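Local coordinates for DNA polymerase III, gamma subunit-related protein (PDB 2GNO), which is related to the gamma subunit of the DNA polymerase III clamp loader and probably binds DNA, at residues L6-E14 and V34-K44. Residues are numbered along the deposited sequence; the frame is centred on the assembly and turned at random.
Sequences LETLKRIIE and VSLELPEYVEK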
loop_
_atom_site.group_PDB
_atom_site.type_symbol
_atom_site.label_atom_id
_atom_site.label_comp_id
_atom_site.label_asym_id
_atom_site.label_seq_id
_atom_site.Cartn_x
_atom_site.Cartn_y
_atom_site.Cartn_z
ATOM N N LEU A 6 -11.571 -12.877 -10.504
ATOM C CA LEU A 6 -10.712 -12.945 -11.685
ATOM C C LEU A 6 -11.410 -13.592 -12.892
ATOM O O LEU A 6 -11.243 -13.120 -14.023
ATOM C CB LEU A 6 -9.415 -13.692 -11.361
ATOM C CG LEU A 6 -8.403 -13.058 -10.399
ATOM C CD1 LEU A 6 -7.332 -14.042 -9.992
ATOM C CD2 LEU A 6 -7.759 -11.801 -11.005
ATOM N N GLU A 7 -12.220 -14.626 -12.644
ATOM C CA GLU A 7 -12.942 -15.338 -13.710
ATOM C C GLU A 7 -14.034 -14.488 -14.352
ATOM O O GLU A 7 -14.249 -14.582 -15.559
ATOM C CB GLU A 7 -13.519 -16.675 -13.189
ATOM C CG GLU A 7 -14.032 -17.623 -14.292
ATOM C CD GLU A 7 -12.943 -18.025 -15.306
ATOM O OE1 GLU A 7 -11.755 -18.123 -14.918
ATOM O OE2 GLU A 7 -13.282 -18.267 -16.487
ATOM N N THR A 8 -14.714 -13.664 -13.550
ATOM C CA THR A 8 -15.772 -12.774 -14.046
ATOM C C THR A 8 -15.152 -11.726 -14.970
ATOM O O THR A 8 -15.672 -11.474 -16.055
ATOM C CB THR A 8 -16.547 -12.140 -12.886
ATOM O OG1 THR A 8 -17.105 -13.187 -12.074
ATOM C CG2 THR A 8 -17.679 -11.255 -13.400
ATOM N N LEU A 9 -14.029 -11.150 -14.532
ATOM C CA LEU A 9 -13.261 -10.187 -15.319
ATOM C C LEU A 9 -12.753 -10.754 -16.631
ATOM O O LEU A 9 -12.824 -10.084 -17.661
ATOM C CB LEU A 9 -12.033 -9.681 -14.534
ATOM C CG LEU A 9 -12.242 -8.569 -13.525
ATOM C CD1 LEU A 9 -11.009 -8.352 -12.686
ATOM C CD2 LEU A 9 -12.640 -7.297 -14.248
ATOM N N LYS A 10 -12.195 -11.961 -16.563
ATOM C CA LYS A 10 -11.662 -12.678 -17.718
ATOM C C LYS A 10 -12.683 -12.781 -18.845
ATOM O O LYS A 10 -12.358 -12.525 -20.007
ATOM C CB LYS A 10 -11.176 -14.083 -17.286
ATOM C CG LYS A 10 -10.579 -14.919 -18.407
ATOM C CD LYS A 10 -10.035 -16.222 -17.898
ATOM C CE LYS A 10 -9.509 -17.097 -19.024
ATOM N NZ LYS A 10 -10.515 -17.426 -20.054
ATOM N N ARG A 11 -13.912 -13.130 -18.478
ATOM C CA ARG A 11 -15.021 -13.274 -19.414
ATOM C C ARG A 11 -15.434 -11.943 -20.047
ATOM O O ARG A 11 -15.691 -11.879 -21.259
ATOM C CB ARG A 11 -16.207 -13.902 -18.700
ATOM C CG ARG A 11 -15.902 -15.288 -18.137
ATOM N N ILE A 12 -15.497 -10.901 -19.213
ATOM C CA ILE A 12 -15.830 -9.537 -19.642
ATOM C C ILE A 12 -14.764 -9.070 -20.633
ATOM O O ILE A 12 -15.096 -8.492 -21.672
ATOM C CB ILE A 12 -15.919 -8.576 -18.423
ATOM C CG1 ILE A 12 -17.163 -8.920 -17.587
ATOM C CG2 ILE A 12 -16.010 -7.107 -18.875
ATOM C CD1 ILE A 12 -17.266 -8.211 -16.248
ATOM N N ILE A 13 -13.498 -9.322 -20.284
ATOM C CA ILE A 13 -12.348 -8.982 -21.119
ATOM C C ILE A 13 -12.331 -9.726 -22.449
ATOM O O ILE A 13 -12.058 -9.114 -23.485
ATOM C CB ILE A 13 -10.995 -9.224 -20.377
ATOM C CG1 ILE A 13 -10.787 -8.145 -19.318
ATOM C CG2 ILE A 13 -9.773 -9.159 -21.360
ATOM C CD1 ILE A 13 -9.635 -8.396 -18.378
ATOM N N GLU A 14 -12.560 -11.032 -22.423
ATOM C CA GLU A 14 -12.551 -11.833 -23.663
ATOM C C GLU A 14 -13.651 -11.478 -24.688
ATOM O O GLU A 14 -13.475 -11.773 -25.867
ATOM C CB GLU A 14 -12.464 -13.333 -23.363
ATOM C CG GLU A 14 -11.072 -13.711 -22.820
ATOM C CD GLU A 14 -10.921 -15.162 -22.381
ATOM O OE1 GLU A 14 -11.930 -15.822 -22.053
ATOM O OE2 GLU A 14 -9.761 -15.635 -22.330
ATOM N N VAL A 34 -4.803 -7.598 -7.434
ATOM C CA VAL A 34 -5.753 -8.143 -8.396
ATOM C C VAL A 34 -5.350 -7.653 -9.816
ATOM O O VAL A 34 -5.355 -8.449 -10.776
ATOM C CB VAL A 34 -7.205 -7.729 -8.063
ATOM C CG1 VAL A 34 -8.154 -8.081 -9.222
ATOM C CG2 VAL A 34 -7.658 -8.417 -6.762
ATOM N N SER A 35 -5.017 -6.368 -9.919
ATOM C CA SER A 35 -4.587 -5.733 -11.169
ATOM C C SER A 35 -3.349 -6.403 -11.750
ATOM O O SER A 35 -3.315 -6.696 -12.945
ATOM C CB SER A 35 -4.307 -4.229 -10.975
ATOM O OG SER A 35 -5.443 -3.558 -10.450
ATOM N N LEU A 36 -2.347 -6.624 -10.904
ATOM C CA LEU A 36 -1.093 -7.275 -11.293
ATOM C C LEU A 36 -1.194 -8.724 -11.738
ATOM O O LEU A 36 -0.472 -9.160 -12.624
ATOM C CB LEU A 36 -0.071 -7.173 -10.154
ATOM C CG LEU A 36 0.527 -5.790 -9.966
ATOM C CD1 LEU A 36 1.241 -5.685 -8.635
ATOM C CD2 LEU A 36 1.457 -5.437 -11.105
ATOM N N GLU A 37 -2.064 -9.477 -11.101
ATOM C CA GLU A 37 -2.282 -10.875 -11.445
ATOM C C GLU A 37 -3.287 -11.047 -12.587
ATOM O O GLU A 37 -3.373 -12.103 -13.157
ATOM C CB GLU A 37 -2.793 -11.622 -10.194
ATOM C CG GLU A 37 -1.765 -11.736 -9.084
ATOM C CD GLU A 37 -0.559 -12.589 -9.467
ATOM O OE1 GLU A 37 -0.707 -13.468 -10.340
ATOM O OE2 GLU A 37 0.532 -12.387 -8.895
ATOM N N LEU A 38 -3.999 -10.000 -12.965
ATOM C CA LEU A 38 -5.025 -10.125 -13.996
ATOM C C LEU A 38 -4.566 -10.581 -15.369
ATOM O O LEU A 38 -5.171 -11.474 -15.925
ATOM C CB LEU A 38 -5.861 -8.835 -14.103
ATOM C CG LEU A 38 -7.075 -8.829 -15.034
ATOM C CD1 LEU A 38 -8.010 -9.938 -14.640
ATOM C CD2 LEU A 38 -7.805 -7.514 -14.922
ATOM N N PRO A 39 -3.519 -9.978 -15.924
ATOM C CA PRO A 39 -3.089 -10.372 -17.252
ATOM C C PRO A 39 -2.723 -11.843 -17.397
ATOM O O PRO A 39 -3.126 -12.481 -18.383
ATOM C CB PRO A 39 -1.883 -9.458 -17.501
ATOM C CG PRO A 39 -2.099 -8.332 -16.576
ATOM C CD PRO A 39 -2.689 -8.884 -15.397
ATOM N N GLU A 40 -1.962 -12.370 -16.448
ATOM C CA GLU A 40 -1.607 -13.783 -16.461
ATOM C C GLU A 40 -2.826 -14.662 -16.254
ATOM O O GLU A 40 -2.908 -15.730 -16.843
ATOM C CB GLU A 40 -0.518 -14.108 -15.461
ATOM C CG GLU A 40 -0.202 -15.583 -15.392
ATOM C CD GLU A 40 1.075 -15.897 -14.672
ATOM O OE1 GLU A 40 1.836 -14.992 -14.292
ATOM O OE2 GLU A 40 1.309 -17.077 -14.503
ATOM N N TYR A 41 -3.768 -14.227 -15.425
ATOM C CA TYR A 41 -4.987 -14.992 -15.224
ATOM C C TYR A 41 -5.803 -15.086 -16.524
ATOM O O TYR A 41 -6.345 -16.134 -16.832
ATOM C CB TYR A 41 -5.836 -14.425 -14.109
ATOM C CG TYR A 41 -6.977 -15.356 -13.769
ATOM C CD1 TYR A 41 -6.798 -16.397 -12.880
ATOM C CD2 TYR A 41 -8.218 -15.231 -14.398
ATOM C CE1 TYR A 41 -7.836 -17.293 -12.609
ATOM C CE2 TYR A 41 -9.250 -16.097 -14.115
ATOM C CZ TYR A 41 -9.058 -17.125 -13.225
ATOM O OH TYR A 41 -10.092 -18.002 -12.950
ATOM N N VAL A 42 -5.879 -14.002 -17.290
ATOM C CA VAL A 42 -6.615 -14.029 -18.552
ATOM C C VAL A 42 -5.871 -14.811 -19.634
ATOM O O VAL A 42 -6.475 -15.580 -20.360
ATOM C CB VAL A 42 -6.869 -12.595 -19.094
ATOM C CG1 VAL A 42 -7.512 -12.597 -20.508
ATOM C CG2 VAL A 42 -7.735 -11.802 -18.146
ATOM N N GLU A 43 -4.565 -14.601 -19.737
ATOM C CA GLU A 43 -3.758 -15.194 -20.768
ATOM C C GLU A 43 -3.206 -16.578 -20.474
ATOM O O GLU A 43 -2.765 -17.246 -21.402
ATOM C CB GLU A 43 -2.593 -14.255 -21.073
ATOM C CG GLU A 43 -2.997 -12.835 -21.501
ATOM C CD GLU A 43 -3.546 -12.733 -22.917
ATOM O OE1 GLU A 43 -3.371 -13.666 -23.711
ATOM O OE2 GLU A 43 -4.122 -11.679 -23.232
ATOM N N LYS A 44 -3.215 -16.996 -19.204
ATOM C CA LYS A 44 -2.685 -18.286 -18.777
ATOM C C LYS A 44 -1.250 -18.426 -19.217
ATOM O O LYS A 44 -0.838 -19.479 -19.709
ATOM C CB LYS A 44 -3.534 -19.462 -19.302
ATOM C CG LYS A 44 -5.023 -19.352 -19.020
ATOM C CD LYS A 44 -5.308 -19.184 -17.555
ATOM C CE LYS A 44 -6.778 -19.134 -17.302
ATOM N NZ LYS A 44 -7.071 -18.789 -15.889
HETATM O O HOH W 1 -9.711 -19.387 -16.165
#
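Glu7 OE1 is gripped twice: Tyr41 OH donates to it at 2.6 Å, meeting its anti lone pair, and a water donates from 2.7 Å. The carboxylate stands 70° from the ring plane. The two helices, 5-14 and 30-43, pack side by side against the five-stranded parallel sheet of a domain with the P-loop NTPase (AAA+) fold, their local axes 9.6 Å apart and crossing at -67°. Tyr41 covers the start of helix 5-14, on the side of the crossing away from the sheet, its CG anti to the backbone N, which swings the ring across helix 5-14. One face takes a CH-pi contact from Leu6 CB, 3.6 Å from the ring centroid and 12° off the normal; over the opposite face sits Lys44 NZ, which also makes a weak bond to Tyr41 O and donates a hydrogen bond to the same water. The ring is thus sandwiched between Leu6 CB and the Lys44 ammonium group. Beneath, toward the sheet, Leu9 crosses Leu38 at about a right angle, while Ile13 meets Leu38 tip to tip and touches Val42; Ile21 and Val116 of the strands continue this core. At the far end Lys10, salt-bridged to Glu14, lays its aliphatic chain along helix 30-43, CE 3.6 Å from Val42 O.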